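Local coordinates for putative cell adhesion protein (Bacteroides fragilis, PDB 4H40) that is a fimbrillin-like protein of incompletely known function that probably serves as a pilus subunit in bacterial cell adhesion, at residues 27-32 with 293-298; 134-139 with 207-212; 142-147 with 178-183; 225-230 with 257-262. All blocks are in the same frame, centred on the assembly; numbering follows the deposited sequence.

Contact 1. Residues 27-32 with 293-298; sequences ISPSAQ and AGHSYN
Ile27 and His295 form a single backbone bridge, by which the long loop following strand 23-24 is fastened to the start of strand 296-305. The evidence is a pair of hydrogen bonds made by Ile27 to the two neighbours of His295. Ile27 N donates to Gly294 O at 3.3 Å, with the donor tilted 22° from the carbonyl plane. Ile27 O accepts from Ser296 N at 2.8 Å, and here the donor stands well above the carbonyl plane, 46° out of it. The same oxygen lies in the plane of the His295 ring, at its edge, 3.6 Å from CD2. Across the ring, His295 ND1 bonds Thr292 OG1.

Beyond the bridge the contact turns apolar. Pro29 CG comes within 3.4 Å of Tyr297 CE2 and 3.8 Å of CZ, the two side chains crossing obliquely. Pro29 CD rests 3.3 Å from Ser296 O, while the Tyr297 hydroxyl is hydrogen-bonded to Thr292 N, and Ser296 OG and Ser26 OG are hydrogen-bonded to each other. Pro29 has no N-H to give, and the bridge pattern is not carried further along the loop.

On the strand, Ser296 N serves the loop, whereas the backbones of the flanking His295 and Tyr297 bond Arg183 of strand 177-190. The single bridge thus joins a loop to the start of strand 296-305, whose parallel neighbour is strand 177-190, in a fimbrillin-like protein of the transthyretin clan.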
loop_
_atom_site.group_PDB
_atom_site.type_symbol
_atom_site.label_atom_id
_atom_site.label_comp_id
_atom_site.label_asym_id
_atom_site.label_seq_id
_atom_site.Cartn_x
_atom_site.Cartn_y
_atom_site.Cartn_z
ATOM N N ILE B 27 17.148 -7.662 -4.216
ATOM C CA ILE B 27 16.792 -6.294 -4.635
ATOM C C ILE B 27 15.272 -6.101 -4.615
ATOM O O ILE B 27 14.521 -7.062 -4.497
ATOM C CB ILE B 27 17.365 -5.911 -6.033
ATOM C CG1 ILE B 27 16.888 -6.855 -7.154
ATOM C CG2 ILE B 27 18.886 -5.712 -6.025
ATOM C CD1 ILE B 27 16.336 -6.094 -8.392
ATOM N N SER B 28 14.813 -4.865 -4.757
ATOM C CA SER B 28 13.377 -4.601 -4.775
ATOM C C SER B 28 12.765 -5.037 -6.104
ATOM O O SER B 28 13.449 -4.958 -7.133
ATOM C CB SER B 28 13.104 -3.124 -4.536
ATOM O OG SER B 28 13.349 -2.789 -3.179
ATOM N N PRO B 29 11.463 -5.420 -6.140
ATOM C CA PRO B 29 10.842 -5.764 -7.425
ATOM C C PRO B 29 10.823 -4.604 -8.431
ATOM O O PRO B 29 11.018 -3.427 -8.110
ATOM C CB PRO B 29 9.417 -6.157 -7.034
ATOM C CG PRO B 29 9.482 -6.467 -5.612
ATOM C CD PRO B 29 10.491 -5.561 -5.037
ATOM N N SER B 30 10.646 -4.995 -9.680
ATOM C CA SER B 30 10.550 -4.212 -10.909
ATOM C C SER B 30 10.199 -5.229 -11.989
ATOM O O SER B 30 10.722 -6.358 -11.944
ATOM C CB SER B 30 11.846 -3.448 -11.200
ATOM O OG SER B 30 12.954 -4.302 -11.437
ATOM N N ALA B 31 9.267 -4.862 -12.905
ATOM C CA ALA B 31 8.732 -5.710 -13.982
ATOM C C ALA B 31 9.776 -6.644 -14.635
ATOM O O ALA B 31 10.802 -6.195 -15.166
ATOM C CB ALA B 31 8.072 -4.862 -15.033
ATOM N N GLN B 32 9.483 -7.957 -14.548
ATOM C CA GLN B 32 10.297 -9.089 -14.994
ATOM C C GLN B 32 10.534 -9.141 -16.512
ATOM O O GLN B 32 9.718 -8.644 -17.294
ATOM C CB GLN B 32 9.621 -10.403 -14.566
ATOM C CG GLN B 32 9.804 -10.773 -13.094
ATOM C CD GLN B 32 9.293 -12.162 -12.761
ATOM O OE1 GLN B 32 8.910 -12.955 -13.638
ATOM N NE2 GLN B 32 9.297 -12.499 -11.474
ATOM N N ALA B 293 11.454 -15.160 -5.515
ATOM C CA ALA B 293 12.844 -15.450 -5.193
ATOM C C ALA B 293 13.749 -14.333 -5.621
ATOM O O ALA B 293 13.647 -13.884 -6.751
ATOM C CB ALA B 293 13.269 -16.732 -5.884
ATOM N N GLY B 294 14.647 -13.919 -4.730
ATOM C CA GLY B 294 15.646 -12.894 -5.008
ATOM C C GLY B 294 15.182 -11.466 -4.826
ATOM O O GLY B 294 15.950 -10.552 -5.110
ATOM N N HIS B 295 13.937 -11.254 -4.322
ATOM C CA HIS B 295 13.392 -9.906 -4.119
ATOM C C HIS B 295 13.150 -9.561 -2.665
ATOM O O HIS B 295 12.903 -10.446 -1.845
ATOM C CB HIS B 295 12.098 -9.715 -4.891
ATOM C CG HIS B 295 12.306 -9.746 -6.370
ATOM N ND1 HIS B 295 11.741 -10.724 -7.144
ATOM C CD2 HIS B 295 13.042 -8.928 -7.163
ATOM C CE1 HIS B 295 12.123 -10.465 -8.383
ATOM N NE2 HIS B 295 12.922 -9.407 -8.440
ATOM N N SER B 296 13.241 -8.251 -2.354
ATOM C CA SER B 296 13.030 -7.669 -1.028
ATOM C C SER B 296 11.742 -6.900 -1.007
ATOM O O SER B 296 11.473 -6.115 -1.910
ATOM C CB SER B 296 14.172 -6.741 -0.642
ATOM O OG SER B 296 15.373 -7.433 -0.359
ATOM N N TYR B 297 10.951 -7.119 0.031
ATOM C CA TYR B 297 9.678 -6.455 0.227
ATOM C C TYR B 297 9.875 -5.667 1.505
ATOM O O TYR B 297 9.808 -6.219 2.604
ATOM C CB TYR B 297 8.518 -7.499 0.233
ATOM C CG TYR B 297 8.496 -8.280 -1.067
ATOM C CD1 TYR B 297 9.291 -9.415 -1.235
ATOM C CD2 TYR B 297 7.801 -7.806 -2.173
ATOM C CE1 TYR B 297 9.370 -10.071 -2.456
ATOM C CE2 TYR B 297 7.852 -8.471 -3.395
ATOM C CZ TYR B 297 8.675 -9.577 -3.544
ATOM O OH TYR B 297 8.719 -10.238 -4.751
ATOM N N ASN B 298 10.368 -4.431 1.324
ATOM C CA ASN B 298 10.732 -3.465 2.362
ATOM C C ASN B 298 9.587 -2.570 2.766
ATOM O O ASN B 298 8.907 -2.040 1.923
ATOM C CB ASN B 298 11.859 -2.593 1.850
ATOM C CG ASN B 298 12.989 -3.405 1.316
ATOM O OD1 ASN B 298 13.342 -4.440 1.886
ATOM N ND2 ASN B 298 13.557 -2.973 0.192
#

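Contact 2. Residues 134-139 with 207-212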
loop_
_atom_site.group_PDB
_atom_site.type_symbol
_atom_site.label_atom_id
_atom_site.label_comp_id
_atom_site.label_asym_id
_atom_site.label_seq_id
_atom_site.Cartn_x
_atom_site.Cartn_y
_atom_site.Cartn_z
ATOM N N ILE B 134 13.713 -26.520 2.982
ATOM C CA ILE B 134 13.726 -25.075 3.238
ATOM C C ILE B 134 12.322 -24.599 3.564
ATOM O O ILE B 134 11.388 -24.869 2.802
ATOM C CB ILE B 134 14.401 -24.243 2.097
ATOM C CG1 ILE B 134 14.186 -22.739 2.289
ATOM C CG2 ILE B 134 13.981 -24.681 0.700
ATOM C CD1 ILE B 134 15.370 -21.937 2.131
ATOM N N GLY B 135 12.202 -23.903 4.697
ATOM C CA GLY B 135 10.959 -23.312 5.183
ATOM C C GLY B 135 10.997 -21.793 5.171
ATOM O O GLY B 135 11.761 -21.183 4.415
ATOM N N ASN B 136 10.156 -21.177 5.992
ATOM C CA ASN B 136 10.103 -19.738 6.146
ATOM C C ASN B 136 11.044 -19.359 7.255
ATOM O O ASN B 136 11.357 -20.214 8.105
ATOM C CB ASN B 136 8.680 -19.255 6.412
ATOM C CG ASN B 136 7.761 -19.466 5.239
ATOM O OD1 ASN B 136 7.996 -18.936 4.139
ATOM N ND2 ASN B 136 6.686 -20.243 5.456
ATOM N N GLY B 137 11.539 -18.115 7.213
ATOM C CA GLY B 137 12.471 -17.635 8.219
ATOM C C GLY B 137 13.895 -18.085 7.978
ATOM O O GLY B 137 14.653 -18.290 8.935
ATOM N N GLU B 138 14.264 -18.232 6.698
ATOM C CA GLU B 138 15.617 -18.591 6.305
ATOM C C GLU B 138 15.956 -18.156 4.888
ATOM O O GLU B 138 15.078 -18.051 4.035
ATOM C CB GLU B 138 15.878 -20.087 6.473
ATOM C CG GLU B 138 15.069 -20.986 5.570
ATOM C CD GLU B 138 15.344 -22.441 5.866
ATOM O OE1 GLU B 138 16.499 -22.863 5.635
ATOM O OE2 GLU B 138 14.446 -23.128 6.409
ATOM N N TYR B 139 17.246 -17.885 4.659
ATOM C CA TYR B 139 17.771 -17.525 3.346
ATOM C C TYR B 139 18.542 -18.680 2.797
ATOM O O TYR B 139 19.151 -19.412 3.568
ATOM C CB TYR B 139 18.666 -16.275 3.398
ATOM C CG TYR B 139 17.982 -15.056 3.946
ATOM C CD1 TYR B 139 16.952 -14.435 3.244
ATOM C CD2 TYR B 139 18.355 -14.514 5.171
ATOM C CE1 TYR B 139 16.311 -13.308 3.752
ATOM C CE2 TYR B 139 17.744 -13.358 5.669
ATOM C CZ TYR B 139 16.708 -12.777 4.967
ATOM O OH TYR B 139 16.075 -11.684 5.484
ATOM N N SER B 207 2.030 -13.823 9.010
ATOM C CA SER B 207 1.050 -14.908 8.897
ATOM C C SER B 207 0.390 -14.924 7.529
ATOM O O SER B 207 0.250 -13.873 6.904
ATOM C CB SER B 207 -0.031 -14.744 9.965
ATOM O OG SER B 207 0.359 -15.257 11.229
ATOM N N GLY B 208 -0.034 -16.108 7.101
ATOM C CA GLY B 208 -0.708 -16.317 5.825
ATOM C C GLY B 208 0.245 -16.470 4.663
ATOM O O GLY B 208 -0.039 -16.021 3.549
ATOM N N ILE B 209 1.389 -17.103 4.917
ATOM C CA ILE B 209 2.410 -17.293 3.892
ATOM C C ILE B 209 2.441 -18.792 3.468
ATOM O O ILE B 209 1.667 -19.594 3.996
ATOM C CB ILE B 209 3.777 -16.734 4.373
ATOM C CG1 ILE B 209 4.021 -17.026 5.883
ATOM C CG2 ILE B 209 3.835 -15.264 4.083
ATOM C CD1 ILE B 209 5.456 -17.092 6.315
ATOM N N GLN B 210 3.249 -19.136 2.451
ATOM C CA GLN B 210 3.371 -20.490 1.921
ATOM C C GLN B 210 3.723 -21.478 2.994
ATOM O O GLN B 210 4.629 -21.216 3.794
ATOM C CB GLN B 210 4.454 -20.535 0.835
ATOM C CG GLN B 210 4.630 -21.881 0.137
ATOM C CD GLN B 210 3.675 -22.015 -1.009
ATOM O OE1 GLN B 210 3.823 -21.360 -2.045
ATOM N NE2 GLN B 210 2.659 -22.849 -0.835
ATOM N N GLN B 211 3.007 -22.618 3.019
ATOM C CA GLN B 211 3.362 -23.725 3.898
ATOM C C GLN B 211 4.474 -24.488 3.156
ATOM O O GLN B 211 4.297 -24.754 1.963
ATOM C CB GLN B 211 2.150 -24.604 4.242
ATOM C CG GLN B 211 2.403 -25.563 5.415
ATOM C CD GLN B 211 2.394 -24.886 6.771
ATOM O OE1 GLN B 211 3.449 -24.607 7.366
ATOM N NE2 GLN B 211 1.204 -24.597 7.290
ATOM N N PRO B 212 5.656 -24.736 3.775
ATOM C CA PRO B 212 6.766 -25.414 3.045
ATOM C C PRO B 212 6.403 -26.742 2.345
ATOM O O PRO B 212 5.681 -27.601 2.902
ATOM C CB PRO B 212 7.812 -25.646 4.129
ATOM C CG PRO B 212 7.514 -24.595 5.164
ATOM C CD PRO B 212 6.039 -24.404 5.164
HETATM O O HOH W 1 5.769 -17.702 1.947
#
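Asn136 and Gln210 supply the direct hydrogen bond between two irregular loops. Asn136 ND2 donates to Gln210 O at 2.8 Å, with an N-H...O angle of 158°. The acceptor lies in the plane of the Asn136 amide, and the donor approaches nearly along the C=O axis, at 172°. The CB of Asn136 points toward the other loop, and chi1 (-66°) sets CG beside the backbone N.

The other end of that amide is also occupied. Asn136 OD1 accepts from Leu258 N, and a water that accepts from Gln210 N at 2.9 Å makes a weak bond to OD1 as well.

The loops follow strands 113-121 and 197-207, which belong to different sheets of this fimbrillin-like fold, so the asparagine ties together loops that follow strands of separate sheets.

Van der Waals packing flanks the bond. Ile209 CD1 lies 3.5 Å from Asn136 CG, the two side chains sliding past each other in opposite directions. Pro212 CG meets Gly135 CA at 3.7 Å.

Within residues 134-139, Gly135 N donates to Glu138 OE2 at 2.9 Å from above the carboxylate plane. Lys124 forms a salt bridge with Glu138 OE1.

Contact 3. Residues 142-147 with 178-183; sequences ATDDRY and INQTAR
Ala142 and Ile178 form an antiparallel hydrogen-bonded pair that joins strand 141-142 to strand 177-190: Ala142 N reaches Ile178 O at 2.9 Å and Ile178 N reaches Ala142 O at 3.1 Å. Ile178 O takes a second donor, Gln180 NE2, from the opposite face of its carbonyl plane, 53° out of it.

The other hydrogen of Gln180 NE2 goes to Asp144 OD2 at 2.9 Å. Both acceptors lie in or close to the Gln180 amide plane, evidence that the two bonds together set the rotation of that group. A bend at chi2 (-49°) turns the glutamine chain; its CG lies 3.8 Å from Ala142 CB. Beside it, Ile178 CG2 packs on Asp144 CB, and CD1 approaches Tyr147 CE2.

In the next shell Arg146 grips Asp144 in a side-on salt bridge. Its NE meets OD1 at 2.7 Å and its NH2 meets OD2 at 2.9 Å, both on syn lone pairs. The anti lone pair of OD1 receives Arg146 N, closing an Asx turn inside the type I turn from Asp144 to Tyr147. Arg146 CB lies over the centre of one Tyr147 ring face. Waters link Asp144 OD2 to Asn179 O and Arg146 NH2 to Gln180 O.

With the salt bridge, three donors on OD2, a water included, and two on OD1, the buried carboxylate is well compensated, which would be expected to favour its ionised form.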
loop_
_atom_site.group_PDB
_atom_site.type_symbol
_atom_site.label_atom_id
_atom_site.label_comp_id
_atom_site.label_asym_id
_atom_site.label_seq_id
_atom_site.Cartn_x
_atom_site.Cartn_y
_atom_site.Cartn_z
ATOM N N ALA B 142 21.914 -20.158 -3.863
ATOM C CA ALA B 142 22.191 -21.370 -4.622
ATOM C C ALA B 142 22.360 -21.073 -6.106
ATOM O O ALA B 142 22.203 -19.932 -6.558
ATOM C CB ALA B 142 21.039 -22.361 -4.434
ATOM N N THR B 143 22.673 -22.125 -6.851
ATOM C CA THR B 143 22.760 -22.182 -8.303
ATOM C C THR B 143 21.341 -21.946 -8.837
ATOM O O THR B 143 20.383 -22.527 -8.316
ATOM C CB THR B 143 23.314 -23.571 -8.694
ATOM O OG1 THR B 143 24.617 -23.750 -8.130
ATOM C CG2 THR B 143 23.362 -23.783 -10.184
ATOM N N ASP B 144 21.190 -21.082 -9.834
ATOM C CA ASP B 144 19.880 -20.802 -10.407
ATOM C C ASP B 144 19.942 -20.921 -11.904
ATOM O O ASP B 144 20.682 -20.174 -12.549
ATOM C CB ASP B 144 19.389 -19.415 -9.999
ATOM C CG ASP B 144 17.897 -19.325 -9.809
ATOM O OD1 ASP B 144 17.162 -19.595 -10.774
ATOM O OD2 ASP B 144 17.466 -18.958 -8.701
ATOM N N ASP B 145 19.159 -21.852 -12.468
ATOM C CA ASP B 145 19.151 -22.078 -13.908
ATOM C C ASP B 145 18.282 -21.048 -14.645
ATOM O O ASP B 145 18.285 -21.017 -15.880
ATOM C CB ASP B 145 18.702 -23.508 -14.211
ATOM C CG ASP B 145 19.777 -24.580 -14.044
ATOM O OD1 ASP B 145 20.959 -24.218 -13.815
ATOM O OD2 ASP B 145 19.437 -25.790 -14.163
ATOM N N ARG B 146 17.597 -20.167 -13.897
ATOM C CA ARG B 146 16.750 -19.132 -14.488
ATOM C C ARG B 146 17.592 -18.046 -15.156
ATOM O O ARG B 146 17.102 -17.400 -16.077
ATOM C CB ARG B 146 15.800 -18.514 -13.441
ATOM C CG ARG B 146 14.624 -19.419 -13.091
ATOM C CD ARG B 146 13.825 -18.920 -11.889
ATOM N NE ARG B 146 14.509 -19.176 -10.615
ATOM C CZ ARG B 146 13.931 -19.151 -9.417
ATOM N NH1 ARG B 146 12.632 -18.903 -9.303
ATOM N NH2 ARG B 146 14.646 -19.381 -8.328
ATOM N N TYR B 147 18.842 -17.843 -14.707
ATOM C CA TYR B 147 19.729 -16.809 -15.265
ATOM C C TYR B 147 21.023 -17.427 -15.702
ATOM O O TYR B 147 21.488 -18.373 -15.070
ATOM C CB TYR B 147 19.988 -15.667 -14.265
ATOM C CG TYR B 147 18.767 -15.303 -13.450
ATOM C CD1 TYR B 147 17.738 -14.546 -14.000
ATOM C CD2 TYR B 147 18.596 -15.795 -12.158
ATOM C CE1 TYR B 147 16.581 -14.263 -13.277
ATOM C CE2 TYR B 147 17.440 -15.524 -11.427
ATOM C CZ TYR B 147 16.434 -14.756 -11.992
ATOM O OH TYR B 147 15.296 -14.476 -11.272
ATOM N N ILE B 178 22.637 -16.905 -6.080
ATOM C CA ILE B 178 21.539 -15.953 -5.930
ATOM C C ILE B 178 20.499 -16.577 -5.022
ATOM O O ILE B 178 20.473 -17.808 -4.857
ATOM C CB ILE B 178 21.004 -15.588 -7.359
ATOM C CG1 ILE B 178 19.996 -14.421 -7.366
ATOM C CG2 ILE B 178 20.547 -16.822 -8.167
ATOM C CD1 ILE B 178 19.902 -13.691 -8.652
ATOM N N ASN B 179 19.670 -15.731 -4.405
ATOM C CA ASN B 179 18.625 -16.094 -3.440
ATOM C C ASN B 179 17.494 -16.906 -4.035
ATOM O O ASN B 179 16.944 -16.559 -5.086
ATOM C CB ASN B 179 18.038 -14.844 -2.808
ATOM C CG ASN B 179 18.900 -14.300 -1.726
ATOM O OD1 ASN B 179 18.994 -14.878 -0.633
ATOM N ND2 ASN B 179 19.599 -13.228 -2.047
ATOM N N GLN B 180 17.103 -17.939 -3.291
ATOM C CA GLN B 180 16.022 -18.844 -3.662
ATOM C C GLN B 180 14.729 -18.458 -3.002
ATOM O O GLN B 180 13.669 -18.901 -3.444
ATOM C CB GLN B 180 16.395 -20.299 -3.316
ATOM C CG GLN B 180 17.628 -20.809 -4.078
ATOM C CD GLN B 180 17.554 -20.535 -5.561
ATOM O OE1 GLN B 180 16.752 -21.122 -6.289
ATOM N NE2 GLN B 180 18.326 -19.573 -6.023
ATOM N N THR B 181 14.807 -17.588 -1.993
ATOM C CA THR B 181 13.639 -17.139 -1.249
ATOM C C THR B 181 13.406 -15.638 -1.407
ATOM O O THR B 181 14.277 -14.897 -1.867
ATOM C CB THR B 181 13.756 -17.477 0.267
ATOM O OG1 THR B 181 14.646 -16.582 0.879
ATOM C CG2 THR B 181 14.224 -18.847 0.536
ATOM N N ALA B 182 12.231 -15.191 -0.962
ATOM C CA ALA B 182 11.916 -13.787 -0.901
ATOM C C ALA B 182 12.440 -13.275 0.431
ATOM O O ALA B 182 12.791 -14.072 1.313
ATOM C CB ALA B 182 10.406 -13.595 -1.006
ATOM N N ARG B 183 12.495 -11.963 0.590
ATOM C CA ARG B 183 12.931 -11.320 1.812
ATOM C C ARG B 183 11.955 -10.228 2.176
ATOM O O ARG B 183 11.519 -9.477 1.309
ATOM C CB ARG B 183 14.339 -10.750 1.630
ATOM C CG ARG B 183 14.859 -10.043 2.869
ATOM C CD ARG B 183 16.256 -9.532 2.673
ATOM N NE ARG B 183 16.486 -8.347 3.480
ATOM C CZ ARG B 183 17.454 -8.237 4.378
ATOM N NH1 ARG B 183 18.300 -9.245 4.581
ATOM N NH2 ARG B 183 17.597 -7.114 5.073
HETATM O O HOH W 2 16.499 -16.383 -7.782
HETATM O O HOH W 3 13.258 -20.207 -5.828
#

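Contact 4. Residues 225-230 with 257-262; sequences DVLPVK and VLPTDA
Val229 lies against Pro259 and Thr260, and its side chain records how the loop before strand 230-231 approaches strand 260-262, the middle strand of a small sheet with 230-231 and 289-291 beside it. From CB, the two methyls divide between these residues. CG1, anti to the backbone N (chi1 -159°), lies over the Thr260 backbone, 3.7 Å from Thr260 C and 3.8 Å from Thr260 N. CG2 takes the other branch and touches Pro259 CB at 4.2 Å, the side chains crossing at about a right angle. Tyr290 of strand 289-291 also packs on this valine.

Leu227 extends the apolar patch. Its CD1 meets Leu258 CD2 at 3.9 Å and Pro259 CD at 4.0 Å, crossing each side chain at about a right angle; Phe131 lies against the same leucine.

At the far end, Lys230 O accepts two bonds. Thr260 OG1 donates from within the carbonyl plane at 3.1 Å. Asp261 N donates over the same 3.1 Å but from 62° above that plane, with a nearly straight N-H...O angle of 169°. The Asp261 carboxylate turns to a salt bridge with Arg263.

The chemistry is thus divided: methyl and ring contacts pack the loop, while one carbonyl oxygen accepts two hydrogen bonds where it begins to run beside the strand. A side chain, the threonine hydroxyl, as well as the backbone takes part in the attachment at Lys230.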
loop_
_atom_site.group_PDB
_atom_site.type_symbol
_atom_site.label_atom_id
_atom_site.label_comp_id
_atom_site.label_asym_id
_atom_site.label_seq_id
_atom_site.Cartn_x
_atom_site.Cartn_y
_atom_site.Cartn_z
ATOM N N ASP B 225 14.402 -27.389 -11.987
ATOM C CA ASP B 225 13.240 -27.127 -11.135
ATOM C C ASP B 225 13.627 -26.134 -10.051
ATOM O O ASP B 225 14.777 -26.123 -9.591
ATOM C CB ASP B 225 12.658 -28.419 -10.533
ATOM C CG ASP B 225 11.856 -29.285 -11.505
ATOM O OD1 ASP B 225 11.450 -28.769 -12.578
ATOM O OD2 ASP B 225 11.615 -30.469 -11.183
ATOM N N VAL B 226 12.690 -25.227 -9.731
ATOM C CA VAL B 226 12.825 -24.133 -8.752
ATOM C C VAL B 226 11.558 -24.072 -7.886
ATOM O O VAL B 226 10.515 -24.582 -8.314
ATOM C CB VAL B 226 13.115 -22.773 -9.440
ATOM C CG1 VAL B 226 14.534 -22.722 -9.998
ATOM C CG2 VAL B 226 12.094 -22.450 -10.529
ATOM N N LEU B 227 11.647 -23.467 -6.683
ATOM C CA LEU B 227 10.502 -23.344 -5.762
ATOM C C LEU B 227 9.270 -22.691 -6.427
ATOM O O LEU B 227 9.389 -21.603 -7.004
ATOM C CB LEU B 227 10.851 -22.540 -4.496
ATOM C CG LEU B 227 11.993 -23.001 -3.630
ATOM C CD1 LEU B 227 12.126 -22.099 -2.424
ATOM C CD2 LEU B 227 11.825 -24.442 -3.208
ATOM N N PRO B 228 8.079 -23.330 -6.341
ATOM C CA PRO B 228 6.890 -22.736 -6.978
ATOM C C PRO B 228 6.335 -21.551 -6.202
ATOM O O PRO B 228 6.567 -21.438 -4.995
ATOM C CB PRO B 228 5.890 -23.892 -6.990
ATOM C CG PRO B 228 6.266 -24.712 -5.804
ATOM C CD PRO B 228 7.759 -24.626 -5.702
ATOM N N VAL B 229 5.558 -20.705 -6.903
ATOM C CA VAL B 229 4.879 -19.531 -6.340
ATOM C C VAL B 229 3.379 -19.887 -6.162
ATOM O O VAL B 229 2.523 -19.382 -6.907
ATOM C CB VAL B 229 5.079 -18.223 -7.172
ATOM C CG1 VAL B 229 4.818 -16.988 -6.308
ATOM C CG2 VAL B 229 6.467 -18.150 -7.811
ATOM N N LYS B 230 3.071 -20.800 -5.207
ATOM C CA LYS B 230 1.677 -21.210 -4.956
ATOM C C LYS B 230 1.077 -20.437 -3.743
ATOM O O LYS B 230 1.808 -19.772 -2.990
ATOM C CB LYS B 230 1.461 -22.753 -4.843
ATOM C CG LYS B 230 2.563 -23.601 -4.201
ATOM C CD LYS B 230 2.061 -25.035 -3.955
ATOM C CE LYS B 230 3.147 -26.040 -3.635
ATOM N NZ LYS B 230 3.731 -25.842 -2.277
ATOM N N VAL B 257 11.188 -15.449 3.331
ATOM C CA VAL B 257 9.864 -16.026 3.150
ATOM C C VAL B 257 9.902 -16.771 1.822
ATOM O O VAL B 257 10.569 -16.338 0.884
ATOM C CB VAL B 257 8.645 -15.049 3.286
ATOM C CG1 VAL B 257 8.547 -14.486 4.698
ATOM C CG2 VAL B 257 8.697 -13.921 2.279
ATOM N N LEU B 258 9.248 -17.909 1.763
ATOM C CA LEU B 258 9.230 -18.695 0.542
ATOM C C LEU B 258 8.401 -17.993 -0.522
ATOM O O LEU B 258 7.400 -17.377 -0.141
ATOM C CB LEU B 258 8.629 -20.086 0.814
ATOM C CG LEU B 258 9.363 -21.019 1.753
ATOM C CD1 LEU B 258 8.506 -22.251 2.006
ATOM C CD2 LEU B 258 10.703 -21.434 1.182
ATOM N N PRO B 259 8.735 -18.116 -1.849
ATOM C CA PRO B 259 7.878 -17.501 -2.872
ATOM C C PRO B 259 6.430 -17.943 -2.682
ATOM O O PRO B 259 6.158 -19.143 -2.517
ATOM C CB PRO B 259 8.481 -18.004 -4.182
ATOM C CG PRO B 259 9.921 -18.228 -3.849
ATOM C CD PRO B 259 9.886 -18.807 -2.470
ATOM N N THR B 260 5.525 -16.952 -2.556
ATOM C CA THR B 260 4.110 -17.199 -2.321
ATOM C C THR B 260 3.231 -16.195 -3.035
ATOM O O THR B 260 3.530 -15.006 -3.081
ATOM C CB THR B 260 3.773 -17.276 -0.813
ATOM O OG1 THR B 260 2.442 -17.786 -0.666
ATOM C CG2 THR B 260 3.903 -15.961 -0.086
ATOM N N ASP B 261 2.126 -16.721 -3.585
ATOM C CA ASP B 261 1.055 -15.998 -4.270
ATOM C C ASP B 261 -0.091 -15.741 -3.282
ATOM O O ASP B 261 -0.829 -16.667 -2.921
ATOM C CB ASP B 261 0.550 -16.799 -5.504
ATOM C CG ASP B 261 -0.653 -16.199 -6.218
ATOM O OD1 ASP B 261 -0.850 -14.956 -6.124
ATOM O OD2 ASP B 261 -1.396 -16.965 -6.878
ATOM N N ALA B 262 -0.242 -14.485 -2.868
ATOM C CA ALA B 262 -1.286 -14.049 -1.941
ATOM C C ALA B 262 -1.999 -12.811 -2.496
ATOM O O ALA B 262 -2.454 -11.943 -1.746
ATOM C CB ALA B 262 -0.681 -13.762 -0.575
#

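Contact 3 is the buried one of the four; contacts 1, 2 and 4 are only partly buried, and contact 4 includes exposed residues. Contacts 1 and 3 share a sheet, since strands 296-305 and 177-190 are neighbours, and they meet at Arg183. Contact 4 joins contact 3 through Ala182 N and Val257 O, and the amide of contact 2 also reaches contact 4. Their chemistry follows their place: a buried carboxylate is held by a charged network in contact 3, an amide bridges loops in contact 2, and contacts 1 and 4 pair a few backbone-carbonyl bonds with proline packing. Centres of contacts 2 and 4 lie about 9 Å apart.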